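Local structure of activated BY transcription factor SSRB (Salmonella enterica, 2WNW) at residues V36-A41 with V421-K426; C93-G98 with G340-G345; L97-Y102 with D155-G160; N176-Y181 with Q228-M233; D402-L407 with T439-Q444. The protein is a member of glycosyl hydrolase family 30, its chain folded into a TIM barrel with an accompanying beta sandwich. All blocks are in the same frame, centred on the assembly; numbering follows the deposited sequence.

Interaction 1: V36-A41 with V421-K426; sequences VLPRHA and VLDGDK
Val36 and Asp423 cross at about a right angle where strand 33-37 runs parallel to strand 417-423 in the beta-sandwich part of the protein. Val36 holds CG1 anti to its carbonyl carbon (chi1 -62°) and CG2 in the crowded position between backbone N and carbonyl carbon, and the two methyls face different partners. CG2 of Val36 rests 3.5 Å from CB of Asp423, while Val36 CG1 meets Val421 CG1 at 4.2 Å. Asp423 has CG anti to its backbone N (chi1 177°), which carries the carboxylate past the valine to the ring of Pro38. These two cross obliquely, with Asp423 OD2 3.7 Å from Pro38 CD; the other oxygen, OD1, is hydrogen-bonded to the indole N-H of Trp442. In the backbone, Val36 N gives an almost straight bond (171°) to Leu422 O at 2.9 Å, in the carbonyl plane, and Leu422 bonds back to Ile34, continuing the parallel ladder. One step further the strands part. A water donates to Val36 O at 2.8 Å and accepts from Gly424 N at 2.9 Å, bridging the two backbones. Both segments turn here: a type I turn from Leu37 to His40 rounds a corner, where Arg39 forms a salt bridge and His40 a hydrogen bond with Glu250 of the second subunit, and a type II' turn folds Asp423 back to Lys426. The carboxylate is thus divided: OD1 is satisfied by the indole, while OD2 lies beside Pro38 and near a bound phosphate, whose charge could work against ionisation.

Interaction 2: C93-G98 with G340-G345; sequences CDFSLG and GPNHQG
Asp94 O is approached by three groups: the backbone N-H of His343 at 3.0 Å, nearly along the C=O axis, a weak bond from Ser96 N across the inverse gamma turn centred on Phe95, and a CA-H of Asn342. The side chain of Asp94 adds a second tie. Its OD2 accepts from Asn342 ND2 at 2.8 Å, met from above the carboxylate plane, and from Asn346 ND2. Asn342, with CG anti to the backbone N (chi1 -175°), lays ND2 over the centre of the Phe95 ring, 3.2 Å above its plane, with amide and ring almost perpendicular (88°). Asn342 OD1 accepts Gln344 N on an in-plane lone pair at 2.9 Å, an Asx turn, and Asn346 N as well; with ND2 bonded to Asp94 this holds the amide's rotation. His343 packs CB against Gly98 CA at 3.6 Å and gives NE2 to Asp204. Leu97 CD2 touches Pro341 CG at 4.0 Å, after a cis peptide. These loops follow barrel strands 85-90 and, by way of strand 332-336, 327-330. They meet at the C-terminal end of the barrel, where TIM-barrel enzymes carry their active sites; glycerol on Asp94 OD1, probably from the crystallisation liquor, is consistent with a pocket.

Interaction 3: L97-Y102 with D155-G160; sequences LGNYAY and DMNGGG
Two asparagine amides meet tip to tip between the loops that follow neighbouring TIM-barrel strands 85-90 and 138-143, with a methionine tucked beside them. Asn99 ND2 gives the better bond, reaching Asn157 OD1 at 2.8 Å on an in-plane lone pair. The return bond, Asn157 ND2 to Asn99 OD1 at 2.9 Å, is weak because its N-H is strongly bent (127°). The amide planes stand 53° apart, which is consistent with the two bonds not being straight together. Asp155 prepares the second partner: its OD1 accepts Asn157 N at 2.9 Å in an Asx turn. Met156 runs alongside, toward Tyr100 and Ala101, its chain extended as far as SD and then bent at chi3 (78°). That bend brings CE to 3.4 Å from Tyr100 O, while Met156 SD lies 4.3 Å from Ala101 CB and Met156 CB sits 3.8 Å from Asn99 OD1. The His343 ring touches both asparagines. Each amide here serves as donor and acceptor at once, so the loops are joined by a neutral pair; with one better bond and one weak one, the tie is directional but not ideally aligned, and it is backed by the buried thioether.

Interaction 4: N176-Y181 with Q228-M233; sequences NYLLEY and QGMDEM
Leu178 stands out from helix 167-183 as a knob between two methionines of the 228-233 loop. Its CD1 forms the tip, 3.8 Å from Met230 SD and 3.7 Å from Met233 CE. The methionines reach it differently. Met230 is extended beyond CG and slides past Leu178 in the opposite direction, so that its methyl drops into the hollow between the two leucines: Met230 CE lies 3.8 Å from Leu179 CD2 and 4.1 Å from Leu178 CB. Met233, with CG anti to its backbone N and the chain bent at chi2 and chi3, curls round to meet Leu178 tip to tip, its CE spread across both leucine methyls. Gln228 closes the outer rim, crossing Leu179 at about a right angle with NE2 4.0 Å from Leu179 CD2. The loop is shaped for this. Gly229 ends helix 210-227 in a Schellman motif with positive phi, and a type I turn, closed by Met233 N to Met230 O at 3.2 Å, sets both methionines toward the helix. Leu225 backs Leu178 and both methionines from helix 210-227. No hydrogen bond crosses; the nearest CA atoms, those of Leu179 and Gln228, are 9.1 Å apart, which leaves the gap to side chains alone. Helix 167-183 packs here on the loop that leads from the next outer helix, 210-227, into strand 234-239, a helix-to-strand connection of the beta/alpha barrel.

Interaction 5: D402-L407 with T439-Q444; sequences DGERVL and TLLWRQ. With PO4 (phosphate ion), chain C.
Close antiparallel pairing at one end gives way to ion pairs, water and phosphate at the other. In the tight part, Arg405 with Trp442 and Leu407 with Leu440 are hydrogen-bonded pairs, the shortest bond being Arg405 N to Trp442 O at 2.7 Å, nearly along the C=O axis. On their face of the sheet Arg405 CB sits 3.4 Å from the centroid of the Trp442 six-membered ring, a CH-pi contact over the face, while Leu407 CB meets the ring's edge at CZ3, 3.9 Å away. On the other face Val406 CG1 packs 3.5 Å from Leu441 CD2, the two side chains lying side by side. Toward the turn and solvent the packing thins to side-chain tips. Arg443 NH2 makes a straight salt bridge (173°) to Asp402 OD2 at 2.6 Å, with Glu404 CB over one guanidinium face. The end of Arg405, bent at chi2 (88°), reaches out from the strand to a phosphate ion, probably from the crystallisation liquor, with NH2 2.7 Å from O4 and NE bonded to O1. A water joins Gly403 O to Gln444 N and OE1. Strand 2-9 flanks 437-442, strand 393-399 flanks 405-411, and Val36 of strand 33-37 packs on Leu407 and Trp442.

Interactions 1 and 5 lie in the beta sandwich, centres about 11 Å apart, and meet directly: Val36 and Val421 pack on residues of interaction 5. Both are buried on the strand side and turn polar at the turns. Interactions 2, 3 and 4 belong to the TIM barrel. The first two share Leu97 and Gly98, and His343 of interaction 2 touches the paired asparagines of interaction 3; the ties are a carboxylate, a backbone carbonyl and an amide in interaction 2, two amides in interaction 3. Interaction 4 joins an outer helix to a loop almost wholly by apolar groups, yet Tyr177 touches Tyr102 of interaction 3. Backbone bonds lead in interaction 5, side chains in interactions 3 and 4.

Interaction 1: V36-A41 with V421-K426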
# COMPACT_ATOMS: atom_id res chain seq x y z
N VAL A 36 6.51 13.00 5.81
CA VAL A 36 6.86 13.26 4.42
C VAL A 36 8.38 13.38 4.31
O VAL A 36 9.03 14.02 5.14
CB VAL A 36 6.20 14.56 3.89
CG1 VAL A 36 4.69 14.41 3.92
CG2 VAL A 36 6.63 15.77 4.71
N LEU A 37 8.94 12.72 3.30
CA LEU A 37 10.38 12.75 3.07
C LEU A 37 10.62 13.19 1.63
O LEU A 37 10.88 12.37 0.75
CB LEU A 37 10.98 11.36 3.30
CG LEU A 37 10.93 10.81 4.73
CD1 LEU A 37 9.52 10.34 5.04
CD2 LEU A 37 11.91 9.64 4.87
N PRO A 38 10.54 14.50 1.38
CA PRO A 38 10.74 15.10 0.06
C PRO A 38 12.03 14.69 -0.65
O PRO A 38 12.06 14.60 -1.87
CB PRO A 38 10.70 16.60 0.35
CG PRO A 38 9.78 16.69 1.51
CD PRO A 38 10.23 15.54 2.38
N ARG A 39 13.08 14.43 0.12
CA ARG A 39 14.36 14.05 -0.47
C ARG A 39 14.34 12.68 -1.14
O ARG A 39 15.23 12.38 -1.94
CB ARG A 39 15.48 14.08 0.59
CG ARG A 39 15.40 13.00 1.64
CD ARG A 39 16.53 13.14 2.65
NE ARG A 39 16.46 12.15 3.72
CZ ARG A 39 15.48 12.10 4.62
NH1 ARG A 39 14.49 12.98 4.58
NH2 ARG A 39 15.50 11.16 5.55
N HIS A 40 13.35 11.86 -0.82
CA HIS A 40 13.26 10.55 -1.45
C HIS A 40 12.15 10.57 -2.50
O HIS A 40 10.98 10.37 -2.19
CB HIS A 40 13.00 9.46 -0.40
CG HIS A 40 14.15 9.27 0.54
ND1 HIS A 40 15.43 9.01 0.11
CD2 HIS A 40 14.20 9.31 1.89
CE1 HIS A 40 16.23 8.91 1.16
NE2 HIS A 40 15.51 9.08 2.25
N ALA A 41 12.55 10.82 -3.75
CA ALA A 41 11.61 10.90 -4.86
C ALA A 41 11.33 9.54 -5.48
O ALA A 41 12.20 8.68 -5.57
CB ALA A 41 12.15 11.85 -5.92
N VAL A 421 1.40 16.84 9.78
CA VAL A 421 2.28 16.64 8.63
C VAL A 421 3.67 16.95 9.16
O VAL A 421 3.95 18.07 9.58
CB VAL A 421 1.94 17.59 7.48
CG1 VAL A 421 2.92 17.40 6.33
CG2 VAL A 421 0.51 17.33 7.01
N LEU A 422 4.54 15.94 9.14
CA LEU A 422 5.89 16.08 9.65
C LEU A 422 6.93 16.02 8.54
O LEU A 422 7.07 15.01 7.86
CB LEU A 422 6.13 14.97 10.70
CG LEU A 422 7.36 14.94 11.61
CD1 LEU A 422 8.56 14.42 10.86
CD2 LEU A 422 7.62 16.33 12.18
N ASP A 423 7.65 17.13 8.37
CA ASP A 423 8.69 17.25 7.36
C ASP A 423 10.00 17.59 8.06
O ASP A 423 10.29 18.76 8.32
CB ASP A 423 8.34 18.36 6.36
CG ASP A 423 9.42 18.58 5.32
OD1 ASP A 423 9.29 19.55 4.54
OD2 ASP A 423 10.39 17.80 5.27
N GLY A 424 10.78 16.57 8.38
CA GLY A 424 12.04 16.80 9.06
C GLY A 424 11.79 17.27 10.48
O GLY A 424 11.13 16.58 11.25
N ASP A 425 12.31 18.45 10.83
CA ASP A 425 12.13 18.98 12.18
C ASP A 425 10.99 20.00 12.24
O ASP A 425 10.86 20.74 13.21
CB ASP A 425 13.43 19.61 12.67
CG ASP A 425 13.74 20.93 11.99
OD1 ASP A 425 13.34 21.11 10.82
OD2 ASP A 425 14.41 21.78 12.62
N LYS A 426 10.17 20.02 11.19
CA LYS A 426 9.04 20.94 11.12
C LYS A 426 7.72 20.18 10.99
O LYS A 426 7.68 19.11 10.38
CB LYS A 426 9.20 21.87 9.91
CG LYS A 426 10.46 22.73 9.92
CD LYS A 426 10.42 23.75 11.05
CE LYS A 426 11.48 24.84 10.86
NZ LYS A 426 12.85 24.28 10.74
O HOH W 1 10.27 13.83 7.64

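Interaction 2: C93-G98 with G340-G345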
# COMPACT_ATOMS: atom_id res chain seq x y z
N CYS A 93 -16.91 6.11 -30.12
CA CYS A 93 -16.89 5.38 -28.85
C CYS A 93 -18.36 5.44 -28.44
O CYS A 93 -19.18 5.99 -29.18
CB CYS A 93 -15.98 6.06 -27.81
SG CYS A 93 -16.47 7.68 -27.21
N ASP A 94 -18.72 4.89 -27.28
CA ASP A 94 -20.13 4.92 -26.89
C ASP A 94 -20.65 6.34 -26.69
O ASP A 94 -21.83 6.62 -26.94
CB ASP A 94 -20.37 4.07 -25.63
CG ASP A 94 -19.49 4.47 -24.47
OD1 ASP A 94 -18.29 4.70 -24.69
OD2 ASP A 94 -20.01 4.54 -23.33
N PHE A 95 -19.78 7.25 -26.26
CA PHE A 95 -20.20 8.63 -26.08
C PHE A 95 -20.11 9.39 -27.40
O PHE A 95 -19.29 10.30 -27.58
CB PHE A 95 -19.38 9.31 -24.98
CG PHE A 95 -19.89 9.01 -23.60
CD1 PHE A 95 -19.43 7.92 -22.88
CD2 PHE A 95 -20.91 9.79 -23.06
CE1 PHE A 95 -19.97 7.60 -21.63
CE2 PHE A 95 -21.46 9.48 -21.82
CZ PHE A 95 -20.99 8.38 -21.11
N SER A 96 -20.98 8.98 -28.32
CA SER A 96 -21.07 9.59 -29.65
C SER A 96 -22.55 9.57 -30.01
O SER A 96 -23.34 8.88 -29.37
CB SER A 96 -20.30 8.76 -30.68
OG SER A 96 -18.93 8.65 -30.33
N LEU A 97 -22.92 10.34 -31.03
CA LEU A 97 -24.31 10.39 -31.46
C LEU A 97 -24.66 9.06 -32.12
O LEU A 97 -25.83 8.72 -32.29
CB LEU A 97 -24.52 11.55 -32.44
CG LEU A 97 -24.23 12.95 -31.88
CD1 LEU A 97 -24.42 13.99 -32.97
CD2 LEU A 97 -25.15 13.23 -30.70
N GLY A 98 -23.62 8.32 -32.49
CA GLY A 98 -23.79 7.03 -33.14
C GLY A 98 -22.45 6.55 -33.65
O GLY A 98 -21.45 7.25 -33.50
N GLY A 340 -25.42 12.33 -21.00
CA GLY A 340 -25.28 11.89 -22.38
C GLY A 340 -24.67 12.99 -23.22
O GLY A 340 -24.18 13.98 -22.68
N PRO A 341 -24.72 12.87 -24.56
CA PRO A 341 -25.31 11.77 -25.32
C PRO A 341 -24.44 10.52 -25.40
O PRO A 341 -23.21 10.60 -25.43
CB PRO A 341 -25.53 12.39 -26.69
CG PRO A 341 -24.33 13.28 -26.83
CD PRO A 341 -24.22 13.93 -25.46
N ASN A 342 -25.09 9.36 -25.43
CA ASN A 342 -24.40 8.06 -25.52
C ASN A 342 -25.29 7.21 -26.43
O ASN A 342 -26.45 6.98 -26.12
CB ASN A 342 -24.29 7.43 -24.13
CG ASN A 342 -23.48 6.14 -24.14
OD1 ASN A 342 -23.93 5.11 -24.65
ND2 ASN A 342 -22.28 6.20 -23.57
N HIS A 343 -24.73 6.74 -27.55
CA HIS A 343 -25.54 5.98 -28.49
C HIS A 343 -26.00 4.59 -28.06
O HIS A 343 -26.71 3.91 -28.80
CB HIS A 343 -24.85 5.94 -29.87
CG HIS A 343 -23.76 4.93 -30.00
ND1 HIS A 343 -24.00 3.60 -30.23
CD2 HIS A 343 -22.41 5.08 -30.00
CE1 HIS A 343 -22.85 2.96 -30.36
NE2 HIS A 343 -21.87 3.84 -30.23
N GLN A 344 -25.62 4.17 -26.85
CA GLN A 344 -26.06 2.89 -26.32
C GLN A 344 -26.78 3.07 -24.99
O GLN A 344 -27.05 2.10 -24.28
CB GLN A 344 -24.88 1.92 -26.15
CG GLN A 344 -24.63 1.05 -27.37
CD GLN A 344 -25.84 0.21 -27.74
OE1 GLN A 344 -26.44 0.41 -28.80
NE2 GLN A 344 -26.21 -0.72 -26.87
N GLY A 345 -27.08 4.32 -24.65
CA GLY A 345 -27.77 4.61 -23.41
C GLY A 345 -26.94 4.43 -22.15
O GLY A 345 -27.48 4.38 -21.04

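Interaction 3: L97-Y102 with D155-G160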
# COMPACT_ATOMS: atom_id res chain seq x y z
N LEU A 97 -22.92 10.34 -31.03
CA LEU A 97 -24.31 10.39 -31.46
C LEU A 97 -24.66 9.06 -32.12
O LEU A 97 -25.83 8.72 -32.29
CB LEU A 97 -24.52 11.55 -32.44
CG LEU A 97 -24.23 12.95 -31.88
CD1 LEU A 97 -24.42 13.99 -32.97
CD2 LEU A 97 -25.15 13.23 -30.70
N GLY A 98 -23.62 8.32 -32.49
CA GLY A 98 -23.79 7.03 -33.14
C GLY A 98 -22.45 6.55 -33.65
O GLY A 98 -21.45 7.25 -33.50
N ASN A 99 -22.41 5.37 -34.26
CA ASN A 99 -21.16 4.83 -34.79
C ASN A 99 -20.70 5.65 -35.99
O ASN A 99 -21.52 6.15 -36.76
CB ASN A 99 -21.34 3.38 -35.26
CG ASN A 99 -21.68 2.43 -34.13
OD1 ASN A 99 -20.85 2.13 -33.26
ND2 ASN A 99 -22.91 1.93 -34.14
N TYR A 100 -19.39 5.79 -36.14
CA TYR A 100 -18.82 6.50 -37.29
C TYR A 100 -17.37 6.09 -37.48
O TYR A 100 -16.65 5.84 -36.51
CB TYR A 100 -18.95 8.03 -37.14
CG TYR A 100 -18.14 8.68 -36.04
CD1 TYR A 100 -16.78 8.94 -36.20
CD2 TYR A 100 -18.74 9.05 -34.84
CE1 TYR A 100 -16.03 9.55 -35.18
CE2 TYR A 100 -18.01 9.66 -33.82
CZ TYR A 100 -16.66 9.90 -33.99
OH TYR A 100 -15.93 10.47 -32.97
N ALA A 101 -16.95 5.99 -38.74
CA ALA A 101 -15.58 5.60 -39.07
C ALA A 101 -15.07 6.55 -40.15
O ALA A 101 -15.85 7.24 -40.80
CB ALA A 101 -15.55 4.16 -39.58
N TYR A 102 -13.75 6.57 -40.34
CA TYR A 102 -13.15 7.46 -41.33
C TYR A 102 -13.24 6.91 -42.76
O TYR A 102 -13.01 7.63 -43.73
CB TYR A 102 -11.70 7.73 -40.93
CG TYR A 102 -11.60 8.30 -39.53
CD1 TYR A 102 -10.61 7.87 -38.64
CD2 TYR A 102 -12.50 9.27 -39.09
CE1 TYR A 102 -10.53 8.39 -37.35
CE2 TYR A 102 -12.42 9.80 -37.80
CZ TYR A 102 -11.43 9.35 -36.94
OH TYR A 102 -11.34 9.87 -35.66
N ASP A 155 -19.19 -5.23 -37.75
CA ASP A 155 -19.96 -4.31 -36.90
C ASP A 155 -19.01 -3.64 -35.92
O ASP A 155 -18.20 -4.31 -35.29
CB ASP A 155 -21.00 -5.12 -36.12
CG ASP A 155 -22.03 -4.24 -35.40
OD1 ASP A 155 -21.82 -3.02 -35.26
OD2 ASP A 155 -23.05 -4.80 -34.96
N MET A 156 -19.10 -2.32 -35.79
CA MET A 156 -18.24 -1.61 -34.84
C MET A 156 -18.61 -1.99 -33.41
O MET A 156 -17.77 -1.96 -32.51
CB MET A 156 -18.34 -0.10 -35.04
CG MET A 156 -17.68 0.39 -36.32
SD MET A 156 -17.69 2.17 -36.47
CE MET A 156 -16.33 2.62 -35.36
N ASN A 157 -19.88 -2.35 -33.20
CA ASN A 157 -20.36 -2.75 -31.88
C ASN A 157 -20.30 -4.27 -31.71
O ASN A 157 -20.13 -5.01 -32.68
CB ASN A 157 -21.82 -2.33 -31.67
CG ASN A 157 -22.09 -0.89 -32.06
OD1 ASN A 157 -22.83 -0.63 -33.01
ND2 ASN A 157 -21.49 0.04 -31.34
N GLY A 158 -20.46 -4.72 -30.47
CA GLY A 158 -20.49 -6.14 -30.18
C GLY A 158 -19.22 -6.96 -30.26
O GLY A 158 -19.29 -8.17 -30.48
N GLY A 159 -18.07 -6.32 -30.08
CA GLY A 159 -16.83 -7.05 -30.13
C GLY A 159 -16.29 -7.34 -31.52
O GLY A 159 -16.23 -6.45 -32.37
N GLY A 160 -15.91 -8.59 -31.75
CA GLY A 160 -15.34 -8.97 -33.03
C GLY A 160 -13.85 -8.68 -32.97
O GLY A 160 -13.36 -8.17 -31.96

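Interaction 4: N176-Y181 with Q228-M233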
# COMPACT_ATOMS: atom_id res chain seq x y z
N ASN A 176 -3.35 8.45 -40.88
CA ASN A 176 -4.07 9.55 -41.51
C ASN A 176 -4.85 10.36 -40.48
O ASN A 176 -5.05 11.57 -40.65
CB ASN A 176 -5.00 9.04 -42.61
CG ASN A 176 -4.28 8.88 -43.93
OD1 ASN A 176 -3.87 7.79 -44.31
ND2 ASN A 176 -4.10 10.00 -44.64
N TYR A 177 -5.30 9.70 -39.42
CA TYR A 177 -6.01 10.37 -38.34
C TYR A 177 -5.02 11.38 -37.75
O TYR A 177 -5.35 12.54 -37.54
CB TYR A 177 -6.42 9.34 -37.28
CG TYR A 177 -6.74 9.94 -35.92
CD1 TYR A 177 -8.02 10.41 -35.63
CD2 TYR A 177 -5.77 10.02 -34.92
CE1 TYR A 177 -8.32 10.95 -34.38
CE2 TYR A 177 -6.06 10.56 -33.67
CZ TYR A 177 -7.33 11.02 -33.41
OH TYR A 177 -7.62 11.54 -32.17
N LEU A 178 -3.80 10.91 -37.50
CA LEU A 178 -2.76 11.77 -36.93
C LEU A 178 -2.41 12.94 -37.86
O LEU A 178 -2.23 14.06 -37.40
CB LEU A 178 -1.50 10.95 -36.62
CG LEU A 178 -1.61 9.91 -35.50
CD1 LEU A 178 -0.32 9.10 -35.41
CD2 LEU A 178 -1.89 10.61 -34.17
N LEU A 179 -2.30 12.67 -39.16
CA LEU A 179 -1.98 13.72 -40.12
C LEU A 179 -3.13 14.72 -40.20
O LEU A 179 -2.90 15.93 -40.26
CB LEU A 179 -1.73 13.11 -41.50
CG LEU A 179 -0.52 12.18 -41.59
CD1 LEU A 179 -0.45 11.56 -42.97
CD2 LEU A 179 0.74 12.97 -41.28
N GLU A 180 -4.35 14.21 -40.19
CA GLU A 180 -5.55 15.04 -40.24
C GLU A 180 -5.57 16.02 -39.07
O GLU A 180 -5.76 17.23 -39.25
CB GLU A 180 -6.80 14.15 -40.20
CG GLU A 180 -8.09 14.82 -39.77
CD GLU A 180 -8.51 15.97 -40.66
OE1 GLU A 180 -8.10 16.01 -41.84
OE2 GLU A 180 -9.28 16.84 -40.18
N TYR A 181 -5.36 15.51 -37.86
CA TYR A 181 -5.35 16.36 -36.68
C TYR A 181 -4.18 17.35 -36.69
O TYR A 181 -4.33 18.49 -36.26
CB TYR A 181 -5.34 15.51 -35.41
CG TYR A 181 -6.73 15.07 -34.98
CD1 TYR A 181 -7.19 15.32 -33.69
CD2 TYR A 181 -7.60 14.45 -35.88
CE1 TYR A 181 -8.49 14.96 -33.31
CE2 TYR A 181 -8.89 14.09 -35.51
CZ TYR A 181 -9.33 14.35 -34.22
OH TYR A 181 -10.62 14.01 -33.86
N GLN A 228 6.92 8.57 -40.75
CA GLN A 228 6.29 9.89 -40.73
C GLN A 228 7.08 10.85 -39.85
O GLN A 228 6.73 12.02 -39.73
CB GLN A 228 4.85 9.79 -40.21
CG GLN A 228 3.95 8.91 -41.05
CD GLN A 228 3.61 9.53 -42.40
OE1 GLN A 228 3.15 8.84 -43.30
NE2 GLN A 228 3.82 10.83 -42.53
N GLY A 229 8.15 10.35 -39.24
CA GLY A 229 8.95 11.19 -38.37
C GLY A 229 8.27 11.40 -37.03
O GLY A 229 8.53 12.40 -36.35
N MET A 230 7.40 10.47 -36.66
CA MET A 230 6.67 10.54 -35.40
C MET A 230 7.25 9.52 -34.42
O MET A 230 6.53 8.85 -33.69
CB MET A 230 5.18 10.24 -35.64
CG MET A 230 4.52 11.14 -36.67
SD MET A 230 2.80 10.70 -36.99
CE MET A 230 2.22 12.16 -37.85
N ASP A 231 8.58 9.43 -34.43
CA ASP A 231 9.33 8.50 -33.59
C ASP A 231 9.07 8.61 -32.09
O ASP A 231 8.98 7.60 -31.39
CB ASP A 231 10.82 8.69 -33.84
CG ASP A 231 11.20 8.52 -35.29
OD1 ASP A 231 11.59 7.39 -35.68
OD2 ASP A 231 11.08 9.50 -36.06
N GLU A 232 8.95 9.84 -31.60
CA GLU A 232 8.74 10.09 -30.17
C GLU A 232 7.36 9.76 -29.62
O GLU A 232 7.11 9.94 -28.43
CB GLU A 232 9.09 11.55 -29.87
CG GLU A 232 10.54 11.89 -30.18
CD GLU A 232 10.89 13.33 -29.88
OE1 GLU A 232 12.07 13.71 -30.06
OE2 GLU A 232 9.99 14.09 -29.47
N MET A 233 6.48 9.27 -30.48
CA MET A 233 5.13 8.90 -30.06
C MET A 233 5.18 7.82 -28.98
O MET A 233 5.95 6.86 -29.09
CB MET A 233 4.35 8.35 -31.26
CG MET A 233 2.92 7.93 -30.95
SD MET A 233 1.86 9.35 -30.65
CE MET A 233 1.50 9.87 -32.34

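Interaction 5: D402-L407 with T439-Q444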
# COMPACT_ATOMS: atom_id res chain seq x y z
N ASP A 402 10.04 22.60 -9.82
CA ASP A 402 10.67 23.76 -9.19
C ASP A 402 10.94 23.57 -7.70
O ASP A 402 11.37 24.50 -7.02
CB ASP A 402 9.83 25.02 -9.43
CG ASP A 402 8.58 25.07 -8.57
OD1 ASP A 402 8.19 24.03 -8.00
OD2 ASP A 402 7.99 26.16 -8.49
N GLY A 403 10.69 22.37 -7.19
CA GLY A 403 10.95 22.08 -5.79
C GLY A 403 9.79 22.24 -4.83
O GLY A 403 9.92 21.90 -3.65
N GLU A 404 8.66 22.74 -5.31
CA GLU A 404 7.51 22.93 -4.44
C GLU A 404 6.95 21.60 -3.96
O GLU A 404 6.71 20.70 -4.77
CB GLU A 404 6.40 23.69 -5.18
CG GLU A 404 5.26 24.14 -4.27
CD GLU A 404 4.10 24.75 -5.04
OE1 GLU A 404 3.41 25.64 -4.48
OE2 GLU A 404 3.86 24.34 -6.19
N ARG A 405 6.75 21.47 -2.65
CA ARG A 405 6.19 20.26 -2.08
C ARG A 405 4.66 20.36 -2.11
O ARG A 405 4.10 21.42 -1.84
CB ARG A 405 6.66 20.06 -0.63
CG ARG A 405 8.13 19.64 -0.46
CD ARG A 405 9.08 20.83 -0.37
NE ARG A 405 10.42 20.42 0.04
CZ ARG A 405 11.32 19.88 -0.76
NH1 ARG A 405 11.04 19.69 -2.05
NH2 ARG A 405 12.50 19.51 -0.28
N VAL A 406 4.00 19.25 -2.45
CA VAL A 406 2.53 19.23 -2.51
C VAL A 406 2.04 17.95 -1.84
O VAL A 406 2.45 16.85 -2.22
CB VAL A 406 2.03 19.22 -3.98
CG1 VAL A 406 0.52 19.28 -4.00
CG2 VAL A 406 2.61 20.40 -4.74
N LEU A 407 1.16 18.08 -0.85
CA LEU A 407 0.63 16.91 -0.16
C LEU A 407 -0.90 16.90 -0.19
O LEU A 407 -1.54 17.88 0.20
CB LEU A 407 1.09 16.88 1.30
CG LEU A 407 0.60 15.66 2.09
CD1 LEU A 407 1.33 14.43 1.60
CD2 LEU A 407 0.85 15.85 3.59
N THR A 439 -5.07 20.03 0.51
CA THR A 439 -3.83 20.00 -0.25
C THR A 439 -2.94 21.05 0.40
O THR A 439 -3.32 22.22 0.53
CB THR A 439 -4.06 20.36 -1.73
OG1 THR A 439 -5.00 19.43 -2.30
CG2 THR A 439 -2.75 20.27 -2.50
N LEU A 440 -1.76 20.62 0.84
CA LEU A 440 -0.79 21.50 1.49
C LEU A 440 0.36 21.77 0.53
O LEU A 440 0.94 20.84 -0.03
CB LEU A 440 -0.26 20.84 2.77
CG LEU A 440 0.82 21.56 3.57
CD1 LEU A 440 0.27 22.85 4.16
CD2 LEU A 440 1.32 20.64 4.68
N LEU A 441 0.69 23.04 0.36
CA LEU A 441 1.77 23.44 -0.54
C LEU A 441 2.83 24.20 0.25
O LEU A 441 2.51 25.08 1.05
CB LEU A 441 1.23 24.36 -1.63
CG LEU A 441 -0.06 23.95 -2.35
CD1 LEU A 441 -0.51 25.09 -3.25
CD2 LEU A 441 0.18 22.68 -3.15
N TRP A 442 4.10 23.86 0.03
CA TRP A 442 5.18 24.55 0.72
C TRP A 442 6.53 24.31 0.06
O TRP A 442 6.67 23.45 -0.82
CB TRP A 442 5.23 24.12 2.19
CG TRP A 442 5.86 22.78 2.47
CD1 TRP A 442 7.12 22.57 2.96
CD2 TRP A 442 5.25 21.49 2.34
NE1 TRP A 442 7.33 21.22 3.15
CE2 TRP A 442 6.20 20.54 2.78
CE3 TRP A 442 4.00 21.05 1.90
CZ2 TRP A 442 5.94 19.16 2.79
CZ3 TRP A 442 3.73 19.68 1.91
CH2 TRP A 442 4.70 18.75 2.35
N ARG A 443 7.52 25.09 0.47
CA ARG A 443 8.87 24.99 -0.07
C ARG A 443 9.87 24.88 1.08
O ARG A 443 9.64 25.42 2.16
CB ARG A 443 9.20 26.21 -0.92
CG ARG A 443 8.38 26.33 -2.19
CD ARG A 443 8.59 27.68 -2.86
NE ARG A 443 7.80 27.81 -4.08
CZ ARG A 443 8.07 27.18 -5.22
NH1 ARG A 443 9.12 26.38 -5.31
NH2 ARG A 443 7.28 27.35 -6.27
N GLN A 444 10.97 24.17 0.84
CA GLN A 444 12.00 24.02 1.86
C GLN A 444 12.48 25.42 2.23
O GLN A 444 12.43 26.32 1.39
CB GLN A 444 13.16 23.19 1.31
CG GLN A 444 13.88 23.84 0.15
CD GLN A 444 14.74 22.87 -0.64
OE1 GLN A 444 14.39 22.47 -1.75
NE2 GLN A 444 15.87 22.47 -0.06
P PO4 C . 12.58 19.77 3.35
O1 PO4 C . 11.24 20.18 2.87
O2 PO4 C . 13.02 20.70 4.42
O3 PO4 C . 12.51 18.39 3.90
O4 PO4 C . 13.55 19.81 2.23
O HOH W 2 11.42 23.42 -1.91